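Local coordinates for phage-like element PBSX protein XkdH (Bacillus subtilis, PDB 3F3B) that is of unknown function but, as a PBSX prophage protein of the phage-barrel clan, may serve in assembling the phage-like particle, at residues 11-16 against 46-51. Numbering follows the deposited sequence.
Sequences CDIYHE and QDVPCY
Cys11 and Val48 form an antiparallel hydrogen-bonded pair between strand 9-19 and strand 48-61. Cys11 N donates to Val48 O at 3.1 Å. Val48 N returns a bond to Cys11 O at 2.9 Å. The short strand segments run at 108° to each other, and the chain turns a corner at Asp47. Asp12 grips that corner. From CB its chain leads to CG, which sits anti to the carbonyl carbon, beside the backbone N (chi1 -70°). CG passes alongside Gln46 CG. Asp12 OD1 accepts a hydrogen bond from Asp47 N at 3.0 Å. The bond is nearly straight at the hydrogen (169°), with the donor lying almost on the extension of the carboxylate C-O bond. Asp12 OD1 also touches Gln46 CG at 3.4 Å. The two side chains lie side by side and point the same way. Cys11 O lies 3.4 Å from Asp47 N, but the angle there is too poor for a bond.

On the face of Cys11, Ile13 and Val48 the contact is apolar. Ile13 CD1 meets Val48 CG2 at 3.9 Å, and the two side chains cross at about a right angle. Cys11 SG lies 4.2 Å from Cys50 SG, a van der Waals distance and no disulfide. Phe76 of strand 66-77 touches both cysteines. Arg10 NH1 is hydrogen-bonded to Asp47 O, and Cys50 continues the backbone pairing with His9.

The contact thus joins two antiparallel strands of the sheet just after the chain turns at Asp47. Two backbone bonds set the pairing, and a carboxylate takes up the corner N-H. Accepting that N-H probably favours the ionised form of Asp12.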
loop_
_atom_site.group_PDB
_atom_site.type_symbol
_atom_site.label_atom_id
_atom_site.label_comp_id
_atom_site.label_asym_id
_atom_site.label_seq_id
_atom_site.Cartn_x
_atom_site.Cartn_y
_atom_site.Cartn_z
ATOM N N CYS A 11 -7.790 6.496 -3.273
ATOM C CA CYS A 11 -7.470 5.142 -2.851
ATOM C C CYS A 11 -7.923 4.876 -1.420
ATOM O O CYS A 11 -8.206 5.801 -0.653
ATOM C CB CYS A 11 -5.961 4.908 -2.943
ATOM S SG CYS A 11 -5.006 5.887 -1.755
ATOM N N ASP A 12 -8.011 3.597 -1.078
ATOM C CA ASP A 12 -8.361 3.191 0.273
ATOM C C ASP A 12 -7.056 2.682 0.850
ATOM O O ASP A 12 -6.263 2.060 0.144
ATOM C CB ASP A 12 -9.394 2.071 0.266
ATOM C CG ASP A 12 -10.749 2.539 -0.200
ATOM O OD1 ASP A 12 -11.041 3.751 -0.055
ATOM O OD2 ASP A 12 -11.524 1.692 -0.694
ATOM N N ILE A 13 -6.829 2.949 2.127
ATOM C CA ILE A 13 -5.604 2.532 2.773
ATOM C C ILE A 13 -5.884 1.560 3.922
ATOM O O ILE A 13 -6.830 1.740 4.683
ATOM C CB ILE A 13 -4.847 3.771 3.303
ATOM C CG1 ILE A 13 -4.664 4.789 2.173
ATOM C CG2 ILE A 13 -3.489 3.369 3.826
ATOM C CD1 ILE A 13 -4.087 6.136 2.619
ATOM N N TYR A 14 -5.047 0.532 4.029
ATOM C CA TYR A 14 -5.156 -0.488 5.069
ATOM C C TYR A 14 -3.819 -0.577 5.782
ATOM O O TYR A 14 -2.776 -0.738 5.141
ATOM C CB TYR A 14 -5.444 -1.872 4.468
ATOM C CG TYR A 14 -6.715 -1.981 3.661
ATOM C CD1 TYR A 14 -7.769 -2.787 4.094
ATOM C CD2 TYR A 14 -6.854 -1.302 2.450
ATOM C CE1 TYR A 14 -8.932 -2.917 3.336
ATOM C CE2 TYR A 14 -8.008 -1.419 1.686
ATOM C CZ TYR A 14 -9.046 -2.227 2.132
ATOM O OH TYR A 14 -10.197 -2.327 1.380
ATOM N N HIS A 15 -3.847 -0.505 7.107
ATOM C CA HIS A 15 -2.625 -0.589 7.884
ATOM C C HIS A 15 -2.369 -2.000 8.395
ATOM O O HIS A 15 -3.303 -2.723 8.743
ATOM C CB HIS A 15 -2.698 0.358 9.074
ATOM C CG HIS A 15 -2.948 1.781 8.702
ATOM N ND1 HIS A 15 -2.308 2.397 7.647
ATOM C CD2 HIS A 15 -3.726 2.727 9.274
ATOM C CE1 HIS A 15 -2.678 3.662 7.589
ATOM N NE2 HIS A 15 -3.538 3.888 8.565
ATOM N N GLU A 16 -1.102 -2.394 8.432
ATOM C CA GLU A 16 -0.751 -3.701 8.958
ATOM C C GLU A 16 -1.135 -3.638 10.435
ATOM O O GLU A 16 -0.974 -2.600 11.078
ATOM C CB GLU A 16 0.756 -3.951 8.814
ATOM C CG GLU A 16 1.226 -4.136 7.375
ATOM C CD GLU A 16 0.943 -5.535 6.830
ATOM O OE1 GLU A 16 -0.121 -6.106 7.165
ATOM O OE2 GLU A 16 1.778 -6.061 6.057
ATOM N N GLN A 46 -10.524 5.998 3.934
ATOM C CA GLN A 46 -11.292 5.812 2.714
ATOM C C GLN A 46 -11.284 6.999 1.759
ATOM O O GLN A 46 -11.262 8.157 2.179
ATOM C CB GLN A 46 -12.733 5.480 3.108
ATOM C CG GLN A 46 -13.367 4.360 2.324
ATOM C CD GLN A 46 -14.480 3.668 3.093
ATOM O OE1 GLN A 46 -15.144 2.780 2.565
ATOM N NE2 GLN A 46 -14.681 4.062 4.348
ATOM N N ASP A 47 -11.309 6.691 0.468
ATOM C CA ASP A 47 -11.340 7.710 -0.572
ATOM C C ASP A 47 -10.342 8.843 -0.301
ATOM O O ASP A 47 -10.685 10.025 -0.354
ATOM C CB ASP A 47 -12.773 8.246 -0.683
ATOM C CG ASP A 47 -12.963 9.177 -1.864
ATOM O OD1 ASP A 47 -12.464 8.849 -2.964
ATOM O OD2 ASP A 47 -13.619 10.233 -1.702
ATOM N N VAL A 48 -9.099 8.470 -0.016
ATOM C CA VAL A 48 -8.053 9.444 0.273
ATOM C C VAL A 48 -7.482 10.026 -1.020
ATOM O O VAL A 48 -7.197 9.285 -1.967
ATOM C CB VAL A 48 -6.899 8.795 1.074
ATOM C CG1 VAL A 48 -5.873 9.849 1.458
ATOM C CG2 VAL A 48 -7.448 8.116 2.310
ATOM N N PRO A 49 -7.306 11.362 -1.074
ATOM C CA PRO A 49 -6.770 12.049 -2.248
ATOM C C PRO A 49 -5.253 11.949 -2.350
ATOM O O PRO A 49 -4.536 12.071 -1.352
ATOM C CB PRO A 49 -7.233 13.480 -2.040
ATOM C CG PRO A 49 -7.137 13.629 -0.573
ATOM C CD PRO A 49 -7.721 12.342 -0.052
ATOM N N CYS A 50 -4.772 11.740 -3.573
ATOM C CA CYS A 50 -3.345 11.629 -3.831
ATOM C C CYS A 50 -3.078 11.844 -5.320
ATOM O O CYS A 50 -4.006 11.942 -6.125
ATOM C CB CYS A 50 -2.865 10.238 -3.432
ATOM S SG CYS A 50 -3.732 8.923 -4.322
ATOM N N TYR A 51 -1.804 11.927 -5.680
ATOM C CA TYR A 51 -1.421 12.080 -7.075
ATOM C C TYR A 51 -0.074 11.396 -7.241
ATOM O O TYR A 51 0.707 11.318 -6.290
ATOM C CB TYR A 51 -1.378 13.563 -7.472
ATOM C CG TYR A 51 -0.237 14.381 -6.920
ATOM C CD1 TYR A 51 1.005 14.391 -7.552
ATOM C CD2 TYR A 51 -0.414 15.192 -5.803
ATOM C CE1 TYR A 51 2.041 15.194 -7.092
ATOM C CE2 TYR A 51 0.619 16.002 -5.333
ATOM C CZ TYR A 51 1.845 15.997 -5.986
ATOM O OH TYR A 51 2.872 16.800 -5.537
#